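Side-chain contacts in NADPH Quinone Oxidoreductase (Streptococcus mutans, PDB 4F8Y), which probably catalyses the FAD-dependent reduction of quinones such as menadione by NADPH: residues A122-T127 / Q148-C153; K159-T164 / A182-N187. All blocks are in the same frame, centred on the assembly; numbering follows the deposited sequence.

Contact 1 of 2, residues A122-T127 / Q148-C153. With FAD (flavin-adenine dinucleotide), chain E.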
loop_
_atom_site.group_PDB
_atom_site.type_symbol
_atom_site.label_atom_id
_atom_site.label_comp_id
_atom_site.label_asym_id
_atom_site.label_seq_id
_atom_site.Cartn_x
_atom_site.Cartn_y
_atom_site.Cartn_z
ATOM N N ALA A 122 -9.758 7.468 -14.889
ATOM C CA ALA A 122 -10.055 6.665 -13.708
ATOM C C ALA A 122 -10.924 7.379 -12.688
ATOM O O ALA A 122 -11.028 8.600 -12.678
ATOM C CB ALA A 122 -8.758 6.175 -13.047
ATOM N N TRP A 123 -11.543 6.587 -11.827
ATOM C CA TRP A 123 -12.325 7.094 -10.718
ATOM C C TRP A 123 -11.903 6.262 -9.528
ATOM O O TRP A 123 -11.874 5.035 -9.603
ATOM C CB TRP A 123 -13.815 6.911 -11.010
ATOM C CG TRP A 123 -14.761 7.473 -9.985
ATOM C CD1 TRP A 123 -14.506 8.452 -9.068
ATOM C CD2 TRP A 123 -16.137 7.113 -9.814
ATOM N NE1 TRP A 123 -15.634 8.703 -8.317
ATOM C CE2 TRP A 123 -16.648 7.895 -8.762
ATOM C CE3 TRP A 123 -16.986 6.196 -10.449
ATOM C CZ2 TRP A 123 -17.971 7.792 -8.332
ATOM C CZ3 TRP A 123 -18.289 6.090 -10.020
ATOM C CH2 TRP A 123 -18.771 6.884 -8.972
ATOM N N ILE A 124 -11.528 6.927 -8.443
ATOM C CA ILE A 124 -11.170 6.235 -7.220
ATOM C C ILE A 124 -12.246 6.524 -6.183
ATOM O O ILE A 124 -12.539 7.687 -5.889
ATOM C CB ILE A 124 -9.799 6.686 -6.689
ATOM C CG1 ILE A 124 -8.696 6.342 -7.691
ATOM C CG2 ILE A 124 -9.533 6.062 -5.330
ATOM C CD1 ILE A 124 -7.430 7.134 -7.503
ATOM N N ILE A 125 -12.860 5.466 -5.661
ATOM C CA ILE A 125 -13.851 5.610 -4.598
ATOM C C ILE A 125 -13.322 5.039 -3.280
ATOM O O ILE A 125 -13.091 3.837 -3.159
ATOM C CB ILE A 125 -15.218 4.976 -4.959
ATOM C CG1 ILE A 125 -15.669 5.424 -6.349
ATOM C CG2 ILE A 125 -16.267 5.380 -3.931
ATOM C CD1 ILE A 125 -16.782 4.581 -6.924
ATOM N N THR A 126 -13.132 5.925 -2.308
ATOM C CA THR A 126 -12.563 5.550 -1.023
ATOM C C THR A 126 -13.580 5.673 0.111
ATOM O O THR A 126 -14.499 6.493 0.059
ATOM C CB THR A 126 -11.320 6.417 -0.663
ATOM O OG1 THR A 126 -11.477 7.730 -1.208
ATOM C CG2 THR A 126 -10.054 5.820 -1.221
ATOM N N THR A 127 -13.399 4.840 1.129
ATOM C CA THR A 127 -14.124 4.958 2.385
ATOM C C THR A 127 -13.107 5.043 3.539
ATOM O O THR A 127 -12.048 4.428 3.486
ATOM C CB THR A 127 -15.113 3.773 2.578
ATOM O OG1 THR A 127 -14.410 2.522 2.531
ATOM C CG2 THR A 127 -16.161 3.783 1.484
ATOM N N GLN A 148 0.564 9.797 -7.659
ATOM C CA GLN A 148 1.896 9.214 -7.806
ATOM C C GLN A 148 1.931 7.808 -8.420
ATOM O O GLN A 148 3.005 7.222 -8.587
ATOM C CB GLN A 148 2.640 9.281 -6.469
ATOM C CG GLN A 148 2.849 10.722 -6.026
ATOM C CD GLN A 148 3.373 10.862 -4.624
ATOM O OE1 GLN A 148 3.283 11.939 -4.033
ATOM N NE2 GLN A 148 3.930 9.785 -4.079
ATOM N N ILE A 149 0.756 7.282 -8.758
ATOM C CA ILE A 149 0.651 6.018 -9.478
ATOM C C ILE A 149 -0.027 6.216 -10.842
ATOM O O ILE A 149 0.617 6.119 -11.886
ATOM C CB ILE A 149 -0.115 4.944 -8.666
ATOM C CG1 ILE A 149 0.489 4.787 -7.265
ATOM C CG2 ILE A 149 -0.110 3.612 -9.407
ATOM C CD1 ILE A 149 -0.190 3.728 -6.416
ATOM N N LEU A 150 -1.322 6.509 -10.826
ATOM C CA LEU A 150 -2.099 6.561 -12.060
ATOM C C LEU A 150 -1.610 7.664 -12.994
ATOM O O LEU A 150 -1.450 7.440 -14.190
ATOM C CB LEU A 150 -3.608 6.674 -11.770
ATOM C CG LEU A 150 -4.270 5.524 -10.981
ATOM C CD1 LEU A 150 -5.716 5.838 -10.635
ATOM C CD2 LEU A 150 -4.178 4.184 -11.706
ATOM N N LYS A 151 -1.348 8.846 -12.452
ATOM C CA LYS A 151 -0.898 9.966 -13.287
ATOM C C LYS A 151 0.432 9.710 -14.016
ATOM O O LYS A 151 0.538 9.977 -15.219
ATOM C CB LYS A 151 -0.863 11.295 -12.485
ATOM N N PRO A 152 1.453 9.199 -13.296
ATOM C CA PRO A 152 2.726 8.891 -13.969
ATOM C C PRO A 152 2.594 7.881 -15.110
ATOM O O PRO A 152 3.349 7.975 -16.071
ATOM C CB PRO A 152 3.590 8.313 -12.840
ATOM C CG PRO A 152 3.051 8.955 -11.593
ATOM C CD PRO A 152 1.561 9.080 -11.828
ATOM N N CYS A 153 1.660 6.938 -15.006
ATOM C CA CYS A 153 1.418 5.954 -16.068
ATOM C C CYS A 153 0.572 6.508 -17.217
ATOM O O CYS A 153 0.193 5.767 -18.113
ATOM C CB CYS A 153 0.753 4.696 -15.499
ATOM S SG CYS A 153 1.712 3.819 -14.234
HETATM P PA FAD E . -18.370 -1.951 6.939
HETATM O O1A FAD E . -17.733 -2.365 8.398
HETATM O O2A FAD E . -18.558 -3.146 6.122
HETATM O O5B FAD E . -19.789 -1.172 7.149
HETATM C C5B FAD E . -19.772 0.102 7.734
HETATM C C4B FAD E . -21.155 0.617 8.095
HETATM O O4B FAD E . -22.096 0.789 6.984
HETATM C C3B FAD E . -21.983 -0.286 9.096
HETATM O O3B FAD E . -22.520 0.287 10.253
HETATM C C2B FAD E . -22.896 -1.061 8.166
HETATM O O2B FAD E . -23.915 -1.832 8.743
HETATM C C1B FAD E . -23.242 0.023 7.223
HETATM N N9A FAD E . -23.869 -0.398 5.973
HETATM C C8A FAD E . -23.645 -1.518 5.278
HETATM N N7A FAD E . -24.445 -1.487 4.148
HETATM C C5A FAD E . -25.162 -0.313 4.170
HETATM C C6A FAD E . -26.091 0.221 3.311
HETATM N N6A FAD E . -26.470 -0.506 2.109
HETATM N N1A FAD E . -26.653 1.405 3.579
HETATM C C2A FAD E . -26.310 2.087 4.700
HETATM N N3A FAD E . -25.390 1.555 5.550
HETATM C C4A FAD E . -24.823 0.362 5.280
HETATM N N1 FAD E . -9.943 4.599 8.469
HETATM C C2 FAD E . -9.295 5.930 8.879
HETATM O O2 FAD E . -9.975 7.078 8.493
HETATM N N3 FAD E . -7.785 5.944 8.521
HETATM C C4 FAD E . -6.872 4.660 8.727
HETATM O O4 FAD E . -5.702 4.688 7.980
HETATM C C4X FAD E . -7.636 3.326 8.574
HETATM N N5 FAD E . -6.959 2.037 8.684
HETATM C C5X FAD E . -7.699 0.794 8.779
HETATM C C6 FAD E . -6.950 -0.409 8.788
HETATM C C7 FAD E . -7.606 -1.605 8.866
HETATM C C7M FAD E . -6.805 -2.905 8.861
HETATM C C8 FAD E . -8.956 -1.632 8.937
HETATM C C8M FAD E . -9.692 -2.966 9.019
HETATM C C9 FAD E . -9.675 -0.466 8.929
HETATM C C9A FAD E . -9.005 0.774 8.851
HETATM N N10 FAD E . -9.793 1.986 8.835
HETATM C C10 FAD E . -9.176 3.314 8.726
HETATM C "C1'" FAD E . -11.235 1.912 8.739
HETATM C "C2'" FAD E . -11.824 1.704 7.344
HETATM O "O2'" FAD E . -11.432 2.634 6.363
HETATM C "C3'" FAD E . -13.316 1.448 7.394
HETATM O "O3'" FAD E . -13.666 0.371 8.213
HETATM C "C4'" FAD E . -13.878 1.311 5.992
HETATM O "O4'" FAD E . -13.436 2.282 5.098
HETATM C "C5'" FAD E . -15.383 1.180 5.959
HETATM O "O5'" FAD E . -15.827 0.543 4.809
HETATM P P FAD E . -16.320 -1.007 5.016
HETATM O O1P FAD E . -16.948 -1.548 3.594
HETATM O O2P FAD E . -15.199 -1.829 5.465
HETATM O O3P FAD E . -17.405 -0.815 6.244
#
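Leu150 meets Ala122 and Ile124 through a single methyl group, and this apolar packing makes the whole contact between 122-127 and 148-153. CD1 of Leu150 lies 3.9 Å from CB of Ala122 and 3.8 Å from CD1 of Ile124, bridging two residues that face the same side of the strand. Ile124 and Leu150 meet tip to tip. With chi2 at 160° in Ile124 and 174° in Leu150, each terminal CD1 lies nearly anti to its own CA, which gives both chains their full reach across the gap. The buried surface is small, 98 Å², and no hydrogen bond crosses; all three touching residues are buried, and Leu145 of the same helix adds to the packing around Leu150 and Ile124.

The bond to the cofactor lies at the strand's C-terminal end. OG1 of Thr127 is hydrogen-bonded to FAD O4' at 2.8 Å, and either hydroxyl could be the donor. The same OG1 is hydrogen-bonded to ND2 of Asn16, a second partner that should limit rotation of the hydroxyl group.

The contact thus joins the C-terminal part of helix 143-150, through Leu150, to Ala122 and Ile124 of strand 120-127. Strand 120-127, helix 143-150 and strand 155-163 form a beta-alpha-beta crossover, and such a helix packed on a parallel sheet, with the cofactor bound at the C-terminal end of a strand, is characteristic of the flavodoxin-like fold.

Contact 2 of 2, residues K159-T164 / A182-N187; sequences KLTELT and AQITRN
Thr161 of strand 155-163 and Ile184 of helix 171-186 mark the nearest backbone approach, with their CA atoms 9.7 Å apart, a separation that side chains from both segments must span. Ile184 does so from the helix, and it and Lys159 reach toward each other tip to tip. Both methyl groups of Ile184 touch the same methylene of the lysine. CG2 of Ile184 is 3.5 Å from CE of Lys159, tighter than usual for two carbons in van der Waals contact, and CD1 of Ile184 is 3.8 Å from that CE. The lysine chain is extended through chi3 and turned about the CD-CE bond (chi4 59°), which swings NZ aside and leaves CE nearest to Ile184.

Thr161 supplies the second point of contact. Its OG1 is 4.1 Å from CD1 of Ile184, a packing distance between a hydroxyl and a methyl. This hydroxyl has its polar partner elsewhere, in a hydrogen bond with NE1 of Trp123 on the adjacent strand 120-127. Within the helix segment, the backbone bond from Arg186 N to Ala182 O measures 3.0 Å and spans the residue that contacts the strand, consistent with a well-formed turn carrying Ile184.

The two segments bury 112 Å² between them and exchange no hydrogen bond. Nearby, Leu163 adds to the junction by packing on Leu177 and Lys180 of the same helix. The contact is mainly apolar, made by the hydrocarbon part of a lysine whose ammonium turns away, with a threonine hydroxyl at its margin; van der Waals contact, with neither hydrogen bond nor salt bridge, makes this part of the junction between helix 171-186 and the strand that is outermost in the parallel sheet of this chain.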
loop_
_atom_site.group_PDB
_atom_site.type_symbol
_atom_site.label_atom_id
_atom_site.label_comp_id
_atom_site.label_asym_id
_atom_site.label_seq_id
_atom_site.Cartn_x
_atom_site.Cartn_y
_atom_site.Cartn_z
ATOM N N LYS A 159 -10.556 11.130 -11.058
ATOM C CA LYS A 159 -11.497 11.664 -10.076
ATOM C C LYS A 159 -11.289 10.933 -8.751
ATOM O O LYS A 159 -11.238 9.703 -8.715
ATOM C CB LYS A 159 -12.934 11.463 -10.581
ATOM C CG LYS A 159 -14.047 12.052 -9.717
ATOM C CD LYS A 159 -15.403 11.924 -10.431
ATOM C CE LYS A 159 -16.556 12.317 -9.532
ATOM N NZ LYS A 159 -16.438 13.721 -9.044
ATOM N N LEU A 160 -11.148 11.691 -7.668
ATOM C CA LEU A 160 -11.011 11.103 -6.340
ATOM C C LEU A 160 -12.246 11.418 -5.496
ATOM O O LEU A 160 -12.512 12.571 -5.159
ATOM C CB LEU A 160 -9.724 11.578 -5.653
ATOM C CG LEU A 160 -9.478 11.129 -4.211
ATOM C CD1 LEU A 160 -9.745 9.648 -4.040
ATOM C CD2 LEU A 160 -8.052 11.472 -3.771
ATOM N N THR A 161 -12.998 10.374 -5.175
ATOM C CA THR A 161 -14.238 10.499 -4.431
ATOM C C THR A 161 -14.085 9.857 -3.052
ATOM O O THR A 161 -14.013 8.629 -2.922
ATOM C CB THR A 161 -15.417 9.863 -5.213
ATOM O OG1 THR A 161 -15.666 10.626 -6.400
ATOM C CG2 THR A 161 -16.693 9.823 -4.364
ATOM N N GLU A 162 -14.034 10.703 -2.026
ATOM C CA GLU A 162 -13.809 10.256 -0.655
ATOM C C GLU A 162 -15.100 10.289 0.164
ATOM O O GLU A 162 -15.717 11.340 0.319
ATOM C CB GLU A 162 -12.739 11.126 0.006
ATOM C CG GLU A 162 -11.628 11.492 -0.949
ATOM C CD GLU A 162 -10.667 12.503 -0.381
ATOM O OE1 GLU A 162 -10.002 12.183 0.624
ATOM O OE2 GLU A 162 -10.556 13.608 -0.954
ATOM N N LEU A 163 -15.498 9.127 0.671
ATOM C CA LEU A 163 -16.642 9.014 1.565
ATOM C C LEU A 163 -16.112 8.963 3.000
ATOM O O LEU A 163 -15.656 7.915 3.477
ATOM C CB LEU A 163 -17.481 7.772 1.226
ATOM C CG LEU A 163 -17.840 7.542 -0.254
ATOM C CD1 LEU A 163 -18.837 6.401 -0.424
ATOM C CD2 LEU A 163 -18.362 8.812 -0.903
ATOM N N THR A 164 -16.169 10.113 3.669
ATOM C CA THR A 164 -15.487 10.326 4.943
ATOM C C THR A 164 -16.374 10.021 6.163
ATOM O O THR A 164 -17.577 9.768 6.022
ATOM C CB THR A 164 -14.912 11.764 5.023
ATOM O OG1 THR A 164 -15.982 12.712 5.076
ATOM C CG2 THR A 164 -14.048 12.064 3.803
ATOM N N ALA A 182 -24.141 6.668 -7.014
ATOM C CA ALA A 182 -25.029 6.312 -8.114
ATOM C C ALA A 182 -25.147 7.442 -9.143
ATOM O O ALA A 182 -25.087 7.208 -10.354
ATOM C CB ALA A 182 -26.404 5.917 -7.577
ATOM N N GLN A 183 -25.306 8.672 -8.667
ATOM C CA GLN A 183 -25.459 9.797 -9.583
ATOM C C GLN A 183 -24.186 10.132 -10.375
ATOM O O GLN A 183 -24.263 10.461 -11.557
ATOM C CB GLN A 183 -26.011 11.023 -8.858
ATOM C CG GLN A 183 -27.426 10.804 -8.354
ATOM C CD GLN A 183 -28.125 12.094 -7.988
ATOM O OE1 GLN A 183 -28.209 13.027 -8.800
ATOM N NE2 GLN A 183 -28.644 12.154 -6.763
ATOM N N ILE A 184 -23.021 10.050 -9.741
ATOM C CA ILE A 184 -21.777 10.254 -10.478
ATOM C C ILE A 184 -21.641 9.174 -11.547
ATOM O O ILE A 184 -21.278 9.458 -12.689
ATOM C CB ILE A 184 -20.543 10.228 -9.553
ATOM C CG1 ILE A 184 -20.608 11.388 -8.560
ATOM C CG2 ILE A 184 -19.258 10.283 -10.375
ATOM C CD1 ILE A 184 -19.617 11.278 -7.442
ATOM N N THR A 185 -21.955 7.938 -11.162
ATOM C CA THR A 185 -21.852 6.783 -12.050
ATOM C C THR A 185 -22.700 6.960 -13.307
ATOM O O THR A 185 -22.249 6.674 -14.418
ATOM C CB THR A 185 -22.298 5.494 -11.334
ATOM O OG1 THR A 185 -21.486 5.289 -10.175
ATOM C CG2 THR A 185 -22.174 4.289 -12.260
ATOM N N ARG A 186 -23.927 7.434 -13.117
ATOM C CA ARG A 186 -24.833 7.715 -14.219
ATOM C C ARG A 186 -24.269 8.754 -15.178
ATOM O O ARG A 186 -24.655 8.798 -16.350
ATOM C CB ARG A 186 -26.184 8.188 -13.682
ATOM C CG ARG A 186 -26.901 7.135 -12.866
ATOM C CD ARG A 186 -28.090 7.729 -12.157
ATOM N NE ARG A 186 -28.707 6.771 -11.246
ATOM C CZ ARG A 186 -29.651 7.086 -10.366
ATOM N NH1 ARG A 186 -30.087 8.337 -10.282
ATOM N NH2 ARG A 186 -30.161 6.155 -9.575
ATOM N N ASN A 187 -23.356 9.590 -14.681
ATOM C CA ASN A 187 -22.724 10.618 -15.513
ATOM C C ASN A 187 -21.409 10.182 -16.140
ATOM O O ASN A 187 -20.753 10.963 -16.827
ATOM C CB ASN A 187 -22.535 11.927 -14.742
ATOM C CG ASN A 187 -23.739 12.856 -14.862
ATOM O OD1 ASN A 187 -24.421 12.895 -15.894
ATOM N ND2 ASN A 187 -23.997 13.621 -13.806
#

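In the fold
Contacts 1 and 2 have centres 13 Å apart and share one parallel sheet, in which strands 120-127 and 155-163 are neighbours. Helix 143-150 of contact 1 leads along the chain into the strand used by contact 2. Trp123 connects the two through its side chain: the hydrogen bond from its NE1 to Thr161 OG1 measures 2.7 Å, while its CZ2 packs 3.5 Å from Ile184 CG2. Backbone pairing adds Ile124 N to Lys159 O at 2.8 Å. Thr127, at the end of the 122-127 segment, belongs to the FAD pocket, whereas the Leu150 packing lies away from it, that side chain being about 11 Å from a bound menadione; the Thr161 side chain remains about 13 Å from FAD.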